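Local coordinates for glycine betaine, L-proline ABC transporter, glycine/betaine/L-proline-binding protein (ProX) (Borrelia burgdorferi, PDB 3TMG) that binds glycine betaine and probably delivers it, as the substrate-binding protein of an ABC transporter, for uptake into the cell, at residues Thr68-Pro74 / Glu207-Leu212. Sequence-based numbering, arbitrary orientation.
Sequences TVSSWVP and ESVHTL. With BET (trimethyl glycine), chain E.
Thr68-Val73 and Glu207-Leu212 pair as antiparallel strands, with Pro74 just past the end of the first, joined by backbone bonds between Thr68 and Leu212, Ser71 and His210, and Val73 and Ser208, with a beta bulge between Thr68 and Ser71 where the register slips by one residue. In the last pair the bond from Ser208 N back to Val73 O is weak. The pair belongs to the antiparallel sheet of this periplasmic-binding-protein fold, and strand 88-105 flanks 207-214 on its other edge. The tightest rung is His210 N to Ser71 O, 2.7 Å, with the donor in the carbonyl plane. At the bulge, Ser70 N turns back to Thr68 OG1 in an ST turn, and Val69 O is taken by Asn94, which also bonds Thr211 OG1.

Trp72 and Val209 form a non-hydrogen-bonded pair on the ligand side. Val209 CG2 sits over one face of the indole, 3.8 Å from the centroid of its five-membered ring, a CH-pi contact; the trimethyl glycine lies over the opposite face, its C2 3.7 Å from Trp72 CH2. The indole is thus sandwiched between valine and ligand, and Glu28 accepts from NE1, which should fix the ring's rotation. Trp182, another pocket residue, meets it nearly perpendicularly.

On the other side of the sheet, the imidazole of His210 lies across Val73, whose CG2 reaches over its face, 3.7 Å from the centroid. Val73 chi1 of -79° sets CG1 anti to the carbonyl carbon, leaving CG2 as the branch over the ring. Asp90 bonds ND1, while NE2 makes a weak bond to Ser208 OG. Next along this face, Leu212 CD1 packs on Ser71 CB, and Ser71 OG bonds Tyr57. At the cis peptide between Val73 and Pro74, one water donates to Val73 O at 2.6 Å and also bonds Ser208 OG.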
loop_
_atom_site.group_PDB
_atom_site.type_symbol
_atom_site.label_atom_id
_atom_site.label_comp_id
_atom_site.label_asym_id
_atom_site.label_seq_id
_atom_site.Cartn_x
_atom_site.Cartn_y
_atom_site.Cartn_z
ATOM N N THR A 68 -1.158 -11.072 5.799
ATOM C CA THR A 68 -0.771 -9.949 4.949
ATOM C C THR A 68 -0.686 -8.720 5.840
ATOM O O THR A 68 -1.505 -8.590 6.787
ATOM C CB THR A 68 -1.756 -9.720 3.774
ATOM O OG1 THR A 68 -1.438 -8.505 3.117
ATOM C CG2 THR A 68 -3.233 -9.606 4.258
ATOM N N VAL A 69 0.259 -7.824 5.553
ATOM C CA VAL A 69 0.305 -6.528 6.243
ATOM C C VAL A 69 -0.112 -5.409 5.255
ATOM O O VAL A 69 0.240 -4.232 5.434
ATOM C CB VAL A 69 1.681 -6.253 6.911
ATOM C CG1 VAL A 69 1.855 -7.242 8.053
ATOM C CG2 VAL A 69 2.871 -6.365 5.927
ATOM N N SER A 70 -0.878 -5.799 4.220
ATOM C CA SER A 70 -1.159 -4.892 3.090
ATOM C C SER A 70 -2.631 -4.495 2.908
ATOM O O SER A 70 -2.976 -3.993 1.849
ATOM C CB SER A 70 -0.687 -5.518 1.771
ATOM O OG SER A 70 0.730 -5.677 1.777
ATOM N N SER A 71 -3.481 -4.678 3.924
ATOM C CA SER A 71 -4.922 -4.409 3.732
ATOM C C SER A 71 -5.292 -2.940 3.932
ATOM O O SER A 71 -5.110 -2.401 5.035
ATOM C CB SER A 71 -5.761 -5.312 4.658
ATOM O OG SER A 71 -7.159 -5.029 4.603
ATOM N N TRP A 72 -5.808 -2.300 2.882
ATOM C CA TRP A 72 -6.142 -0.845 2.960
ATOM C C TRP A 72 -7.603 -0.721 3.200
ATOM O O TRP A 72 -8.419 -0.962 2.295
ATOM C CB TRP A 72 -5.748 -0.107 1.683
ATOM C CG TRP A 72 -4.299 0.304 1.697
ATOM C CD1 TRP A 72 -3.165 -0.515 1.815
ATOM C CD2 TRP A 72 -3.787 1.652 1.482
ATOM N NE1 TRP A 72 -2.012 0.260 1.776
ATOM C CE2 TRP A 72 -2.339 1.572 1.582
ATOM C CE3 TRP A 72 -4.394 2.907 1.244
ATOM C CZ2 TRP A 72 -1.534 2.692 1.416
ATOM C CZ3 TRP A 72 -3.572 4.022 1.098
ATOM C CH2 TRP A 72 -2.171 3.908 1.181
ATOM N N VAL A 73 -7.971 -0.332 4.424
ATOM C CA VAL A 73 -9.394 -0.389 4.829
ATOM C C VAL A 73 -9.807 0.805 5.664
ATOM O O VAL A 73 -8.934 1.403 6.320
ATOM C CB VAL A 73 -9.711 -1.641 5.686
ATOM C CG1 VAL A 73 -9.866 -2.846 4.770
ATOM C CG2 VAL A 73 -8.619 -1.857 6.739
ATOM N N PRO A 74 -11.136 1.134 5.660
ATOM C CA PRO A 74 -12.194 0.323 4.986
ATOM C C PRO A 74 -12.407 0.584 3.475
ATOM O O PRO A 74 -12.997 -0.261 2.791
ATOM C CB PRO A 74 -13.473 0.765 5.737
ATOM C CG PRO A 74 -13.203 2.228 5.996
ATOM C CD PRO A 74 -11.750 2.222 6.450
ATOM N N GLU A 207 -7.424 6.843 6.537
ATOM C CA GLU A 207 -7.703 5.478 6.919
ATOM C C GLU A 207 -6.434 4.785 7.410
ATOM O O GLU A 207 -5.482 5.479 7.924
ATOM C CB GLU A 207 -8.466 4.766 5.793
ATOM C CG GLU A 207 -9.756 5.535 5.493
ATOM C CD GLU A 207 -10.658 4.876 4.506
ATOM O OE1 GLU A 207 -10.299 3.759 4.027
ATOM O OE2 GLU A 207 -11.751 5.482 4.232
ATOM N N SER A 208 -6.388 3.472 7.312
ATOM C CA SER A 208 -5.212 2.806 7.872
ATOM C C SER A 208 -4.899 1.535 7.086
ATOM O O SER A 208 -5.719 1.107 6.240
ATOM C CB SER A 208 -5.419 2.597 9.377
ATOM O OG SER A 208 -6.365 1.587 9.520
ATOM N N VAL A 209 -3.738 0.961 7.327
ATOM C CA VAL A 209 -3.387 -0.317 6.672
ATOM C C VAL A 209 -3.468 -1.338 7.787
ATOM O O VAL A 209 -2.893 -1.106 8.873
ATOM C CB VAL A 209 -1.962 -0.274 6.084
ATOM C CG1 VAL A 209 -1.646 -1.524 5.238
ATOM C CG2 VAL A 209 -1.773 1.010 5.234
ATOM N N HIS A 210 -4.166 -2.440 7.529
ATOM C CA HIS A 210 -4.340 -3.456 8.555
ATOM C C HIS A 210 -3.578 -4.707 8.284
ATOM O O HIS A 210 -3.115 -4.935 7.160
ATOM C CB HIS A 210 -5.840 -3.797 8.748
ATOM C CG HIS A 210 -6.600 -2.753 9.547
ATOM N ND1 HIS A 210 -7.557 -3.081 10.468
ATOM C CD2 HIS A 210 -6.561 -1.381 9.500
ATOM C CE1 HIS A 210 -8.075 -1.965 11.002
ATOM N NE2 HIS A 210 -7.454 -0.913 10.442
ATOM N N THR A 211 -3.415 -5.496 9.345
ATOM C CA THR A 211 -2.730 -6.771 9.273
ATOM C C THR A 211 -3.842 -7.826 9.410
ATOM O O THR A 211 -4.632 -7.792 10.361
ATOM C CB THR A 211 -1.730 -6.925 10.448
ATOM O OG1 THR A 211 -0.662 -5.969 10.288
ATOM C CG2 THR A 211 -1.118 -8.352 10.443
ATOM N N LEU A 212 -3.940 -8.712 8.428
ATOM C CA LEU A 212 -4.901 -9.804 8.500
ATOM C C LEU A 212 -4.155 -11.122 8.531
ATOM O O LEU A 212 -3.130 -11.275 7.851
ATOM C CB LEU A 212 -5.851 -9.798 7.305
ATOM C CG LEU A 212 -6.346 -8.440 6.817
ATOM C CD1 LEU A 212 -7.084 -8.579 5.490
ATOM C CD2 LEU A 212 -7.224 -7.707 7.838
HETATM N N BET E . -2.234 1.304 -2.535
HETATM C CA BET E . -2.956 0.204 -1.874
HETATM C C BET E . -4.427 0.280 -2.307
HETATM O O BET E . -4.870 -0.092 -3.427
HETATM O OXT BET E . -5.168 0.779 -1.486
HETATM C C1 BET E . -0.841 1.399 -2.064
HETATM C C2 BET E . -2.875 2.581 -2.247
HETATM C C3 BET E . -2.248 1.091 -3.996
HETATM O O HOH W 1 -9.087 1.829 8.913
#